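Local coordinates for protein cadherin-related family member 2 (Mus musculus, PDB 5CYX) that probably links neighbouring microvilli of the epithelial brush border through calcium-dependent heterophilic adhesion with CDHR5, thereby controlling how the microvilli pack, at residues N99-P103 / K199-S203; L139-E145 / E184-S190. All coordinates share one frame; numbering follows the deposited sequence.

Contact 1. Residues N99-P103 / K199-S203; sequences NDNIP and KTQCS. With CA (calcium ion), chain D; CA (calcium ion), chain C; CA (calcium ion), chain B.
The side-chain amide of N99 works at both ends: OD1 binds a calcium ion at 2.3 Å while ND2 donates to the backbone O of K199 at 3.0 Å. CG lies anti to the backbone N (chi1 -165°), which carries the amide across to 199-203. The acceptor lies in the N99 amide plane, but ND2 reaches the K199 carbonyl from above the carbonyl's own plane. Q201 returns the link. Its chain bends at chi2 (-89°), slides past N99 in the opposite direction with the two amide planes nearly perpendicular, and sends NE2 to N99 O at 3.1 Å in an almost straight bond. This is the calcium-binding linker between the first and second cadherin repeats, the DxNDN-type motif that here reads DRNDN. The same calcium takes N101 O at 2.3 Å, with D131, D133, A137 and D189 completing its protein ligands. D100, whose CB points away from 199-203, divides its carboxylate between two further ions, OD1 to one at 2.4 Å and OD2 to the other at 2.2 Å; E18 and E69 are also ligands of these sites. Beyond the metals the two segments meet by packing: I102 crosses Q201 at about a right angle, CG2 lying 3.7 Å from Q201 CB, and P103 CD rests 3.7 Å from the backbone O of Q201.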
# COMPACT_ATOMS: atom_id res chain seq x y z
N ASN A 99 16.32 6.01 -24.40
CA ASN A 99 16.28 4.96 -23.42
C ASN A 99 17.33 3.86 -23.70
O ASN A 99 16.98 2.75 -24.17
CB ASN A 99 14.91 4.36 -23.29
CG ASN A 99 14.74 3.54 -22.07
OD1 ASN A 99 15.60 3.52 -21.20
ND2 ASN A 99 13.66 2.83 -22.01
N ASP A 100 18.60 4.18 -23.40
CA ASP A 100 19.72 3.24 -23.55
C ASP A 100 20.23 2.78 -22.19
O ASP A 100 21.23 2.11 -22.16
CB ASP A 100 20.89 3.89 -24.32
CG ASP A 100 21.39 5.23 -23.65
OD1 ASP A 100 20.71 5.78 -22.76
OD2 ASP A 100 22.49 5.69 -23.95
N ASN A 101 19.62 3.17 -21.05
CA ASN A 101 20.09 2.54 -19.79
C ASN A 101 19.03 1.65 -19.17
O ASN A 101 17.84 1.87 -19.41
CB ASN A 101 20.60 3.56 -18.79
CG ASN A 101 21.93 4.14 -19.19
OD1 ASN A 101 22.98 3.49 -19.02
ND2 ASN A 101 21.92 5.33 -19.72
N ILE A 102 19.50 0.61 -18.44
CA ILE A 102 18.63 -0.27 -17.66
C ILE A 102 18.58 0.04 -16.14
O ILE A 102 19.54 0.63 -15.58
CB ILE A 102 18.94 -1.77 -17.81
CG1 ILE A 102 20.35 -2.12 -17.25
CG2 ILE A 102 18.91 -2.21 -19.27
CD1 ILE A 102 20.62 -3.62 -17.26
N PRO A 103 17.50 -0.38 -15.47
CA PRO A 103 17.43 -0.32 -14.04
C PRO A 103 18.43 -1.28 -13.43
O PRO A 103 18.47 -2.43 -13.83
CB PRO A 103 16.01 -0.80 -13.74
CG PRO A 103 15.22 -0.41 -14.93
CD PRO A 103 16.19 -0.72 -16.05
N LYS A 199 10.70 1.75 -26.53
CA LYS A 199 11.64 0.85 -25.91
C LYS A 199 11.46 0.94 -24.40
O LYS A 199 11.38 2.06 -23.83
CB LYS A 199 13.05 1.25 -26.31
CG LYS A 199 14.15 0.41 -25.66
CD LYS A 199 14.08 -1.04 -26.18
CE LYS A 199 15.23 -1.89 -25.66
NZ LYS A 199 15.07 -3.29 -26.10
N THR A 200 11.28 -0.23 -23.78
CA THR A 200 11.24 -0.34 -22.32
C THR A 200 12.43 -1.20 -21.94
O THR A 200 12.65 -2.22 -22.59
CB THR A 200 9.95 -1.03 -21.85
OG1 THR A 200 8.80 -0.19 -22.13
CG2 THR A 200 10.01 -1.37 -20.35
N GLN A 201 13.19 -0.82 -20.90
CA GLN A 201 14.35 -1.67 -20.48
C GLN A 201 14.07 -2.35 -19.15
O GLN A 201 13.43 -1.75 -18.28
CB GLN A 201 15.61 -0.84 -20.36
CG GLN A 201 16.00 -0.10 -21.62
CD GLN A 201 16.88 -0.90 -22.55
OE1 GLN A 201 17.12 -2.09 -22.34
NE2 GLN A 201 17.38 -0.24 -23.58
N CYS A 202 14.56 -3.59 -19.00
CA CYS A 202 14.37 -4.37 -17.75
C CYS A 202 15.72 -4.77 -17.10
O CYS A 202 16.74 -4.85 -17.75
CB CYS A 202 13.44 -5.58 -17.97
SG CYS A 202 11.68 -5.17 -18.35
N SER A 203 15.71 -4.96 -15.78
CA SER A 203 16.90 -5.36 -15.07
C SER A 203 17.16 -6.83 -15.24
O SER A 203 16.31 -7.56 -15.73
CB SER A 203 16.71 -5.15 -13.59
OG SER A 203 15.76 -6.07 -13.10
CA CA D . 16.14 3.40 -18.95
CA CA C . 19.93 7.89 -22.04
CA CA B . 23.75 7.22 -23.05
O HOH W 1 24.56 5.39 -21.62

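Contact 2. Residues L139-E145 / E184-S190; sequences LVQYFIE and ELKACDS. With CA (calcium ion), chain D.
Strands 140-145 and 184-189 run antiparallel, their axes 4.5 Å apart at closest approach, with Q141-C188 and F143-K186 as hydrogen-bonded pairs and Y142-A187 and I144-L185 as non-hydrogen-bonded pairs. They are neighbours in the four-stranded sheet of the second cadherin repeat, a Greek-key beta-sandwich in which 140-148 is an outermost strand. Q141 N donates to C188 O at 2.8 Å. On the face bearing Y142, V140 CG1 lies over one side of the phenol ring, offset toward its rim, and also meets A187 CB at 3.8 Å. I144 and L185 point the same way side by side, with CG1 of I144 3.9 Å from CD2 of L185; I160 of strand 158-160 packs against Y142, I144 and L185. The other face carries F143, whose CE2 approaches C188 SG obliquely at 4.0 Å. K186 CG sits between the backbone N and carbonyl carbon (chi1 62°), and the extended chain beyond it runs past the E145 side chain, which bends at its own chi2, with K186 CE 3.5 Å from E145 OE2. K186 NZ stays 4.1 Å from E145 OE2, too far for a salt bridge, so opposite charges are near but not paired. Shortening K186 to an alanine would remove the methylenes that E145 lies against and would probably leave its carboxylate without the nearby positive charge and freer to turn. Near the calcium end, D189 OD2 binds the metal, while D189 OD1 accepts from the backbone N of Q201 and G191. L139 and Q141 also pack against other copies of the protein. The S190 hydroxyl donates to L139 O at 2.6 Å, reaching it from above the carbonyl plane.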
# COMPACT_ATOMS: atom_id res chain seq x y z
N LEU A 139 12.25 6.12 -15.09
CA LEU A 139 11.29 6.00 -14.01
C LEU A 139 11.03 4.49 -13.80
O LEU A 139 10.40 3.80 -14.68
CB LEU A 139 9.99 6.69 -14.43
CG LEU A 139 8.91 6.84 -13.36
CD1 LEU A 139 9.48 7.61 -12.15
CD2 LEU A 139 7.72 7.59 -13.94
N VAL A 140 11.48 4.02 -12.63
CA VAL A 140 11.53 2.61 -12.32
C VAL A 140 10.21 2.06 -11.73
O VAL A 140 9.60 2.68 -10.88
CB VAL A 140 12.73 2.33 -11.39
CG1 VAL A 140 12.87 0.83 -11.19
CG2 VAL A 140 14.00 2.89 -12.02
N GLN A 141 9.76 0.92 -12.26
CA GLN A 141 8.64 0.16 -11.73
C GLN A 141 9.17 -1.19 -11.32
O GLN A 141 10.17 -1.66 -11.90
CB GLN A 141 7.56 -0.05 -12.81
CG GLN A 141 7.25 1.19 -13.65
CD GLN A 141 5.88 1.14 -14.33
OE1 GLN A 141 5.58 1.93 -15.25
NE2 GLN A 141 5.02 0.24 -13.85
N TYR A 142 8.52 -1.82 -10.34
CA TYR A 142 8.90 -3.12 -9.82
C TYR A 142 7.86 -4.20 -10.03
O TYR A 142 6.68 -3.94 -9.99
CB TYR A 142 9.16 -3.02 -8.33
CG TYR A 142 10.24 -2.03 -8.02
CD1 TYR A 142 9.95 -0.67 -7.86
CD2 TYR A 142 11.58 -2.44 -7.89
CE1 TYR A 142 10.96 0.25 -7.59
CE2 TYR A 142 12.58 -1.54 -7.64
CZ TYR A 142 12.28 -0.21 -7.46
OH TYR A 142 13.30 0.67 -7.21
N PHE A 143 8.34 -5.44 -10.15
CA PHE A 143 7.47 -6.60 -10.40
C PHE A 143 7.96 -7.81 -9.66
O PHE A 143 9.18 -8.04 -9.58
CB PHE A 143 7.43 -6.96 -11.89
CG PHE A 143 7.05 -5.85 -12.75
CD1 PHE A 143 5.69 -5.61 -13.04
CD2 PHE A 143 8.02 -4.99 -13.23
CE1 PHE A 143 5.35 -4.53 -13.84
CE2 PHE A 143 7.68 -3.89 -14.00
CZ PHE A 143 6.32 -3.66 -14.31
N ILE A 144 7.01 -8.57 -9.11
CA ILE A 144 7.27 -9.87 -8.55
C ILE A 144 7.06 -10.87 -9.67
O ILE A 144 5.94 -11.04 -10.12
CB ILE A 144 6.36 -10.21 -7.36
CG1 ILE A 144 6.72 -9.31 -6.17
CG2 ILE A 144 6.52 -11.69 -6.96
CD1 ILE A 144 5.69 -9.36 -5.06
N GLU A 145 8.12 -11.52 -10.11
CA GLU A 145 8.05 -12.48 -11.22
C GLU A 145 7.59 -13.86 -10.77
O GLU A 145 6.73 -14.45 -11.40
CB GLU A 145 9.39 -12.59 -11.96
CG GLU A 145 9.74 -11.36 -12.80
CD GLU A 145 8.80 -11.16 -13.98
OE1 GLU A 145 8.91 -11.94 -14.98
OE2 GLU A 145 7.91 -10.26 -13.90
N GLU A 184 11.43 -13.97 -6.82
CA GLU A 184 12.19 -13.42 -7.92
C GLU A 184 11.54 -12.10 -8.36
O GLU A 184 10.36 -12.09 -8.64
CB GLU A 184 12.20 -14.41 -9.07
CG GLU A 184 12.76 -13.83 -10.34
CD GLU A 184 12.84 -14.84 -11.46
OE1 GLU A 184 12.54 -16.04 -11.26
OE2 GLU A 184 13.29 -14.43 -12.54
N LEU A 185 12.33 -11.03 -8.49
CA LEU A 185 11.81 -9.71 -8.95
C LEU A 185 12.52 -9.22 -10.17
O LEU A 185 13.61 -9.70 -10.52
CB LEU A 185 12.01 -8.61 -7.89
CG LEU A 185 11.96 -9.00 -6.44
CD1 LEU A 185 12.26 -7.75 -5.59
CD2 LEU A 185 10.60 -9.54 -6.08
N LYS A 186 11.90 -8.26 -10.83
CA LYS A 186 12.62 -7.39 -11.76
C LYS A 186 12.15 -5.94 -11.66
O LYS A 186 11.16 -5.64 -11.01
CB LYS A 186 12.56 -7.88 -13.21
CG LYS A 186 11.16 -7.92 -13.78
CD LYS A 186 11.14 -8.22 -15.29
CE LYS A 186 9.72 -7.95 -15.82
NZ LYS A 186 9.44 -8.46 -17.20
N ALA A 187 12.94 -5.06 -12.27
CA ALA A 187 12.63 -3.65 -12.33
C ALA A 187 12.70 -3.28 -13.79
O ALA A 187 13.66 -3.65 -14.45
CB ALA A 187 13.63 -2.83 -11.49
N CYS A 188 11.68 -2.58 -14.30
CA CYS A 188 11.72 -2.01 -15.64
C CYS A 188 11.56 -0.50 -15.55
O CYS A 188 11.09 0.03 -14.54
CB CYS A 188 10.62 -2.59 -16.54
SG CYS A 188 10.64 -4.40 -16.57
N ASP A 189 11.96 0.19 -16.60
CA ASP A 189 11.65 1.58 -16.68
C ASP A 189 10.21 1.68 -17.25
O ASP A 189 9.56 0.65 -17.59
CB ASP A 189 12.71 2.39 -17.44
CG ASP A 189 12.97 1.89 -18.83
OD1 ASP A 189 12.01 1.43 -19.48
OD2 ASP A 189 14.15 1.93 -19.29
N SER A 190 9.75 2.89 -17.42
CA SER A 190 8.38 3.18 -17.83
C SER A 190 8.37 3.53 -19.34
O SER A 190 7.44 4.10 -19.85
CB SER A 190 7.83 4.33 -16.97
OG SER A 190 7.94 4.07 -15.57
CA CA D . 16.14 3.40 -18.95

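Overall arrangement
The two contacts lie side by side at the end of the second cadherin repeat facing the first, their centres about 11 Å apart. Along the chain the order is 99-103, 139-145, 184-190, 199-203, so contact 2 falls wholly between the two segments of contact 1. Contact 1 joins the inter-repeat linker to the loop before strand 206-213; contact 2 pairs two strands of the sheet. The C202-C188 disulfide connects them, and S203 N probably hydrogen-bonds to A187 O. One calcium ion is also shared, through N99 and N101 in contact 1 and D189 in contact 2, coupling the linker directly to the sheet, consistent with the way calcium stiffens the junctions between successive cadherin repeats.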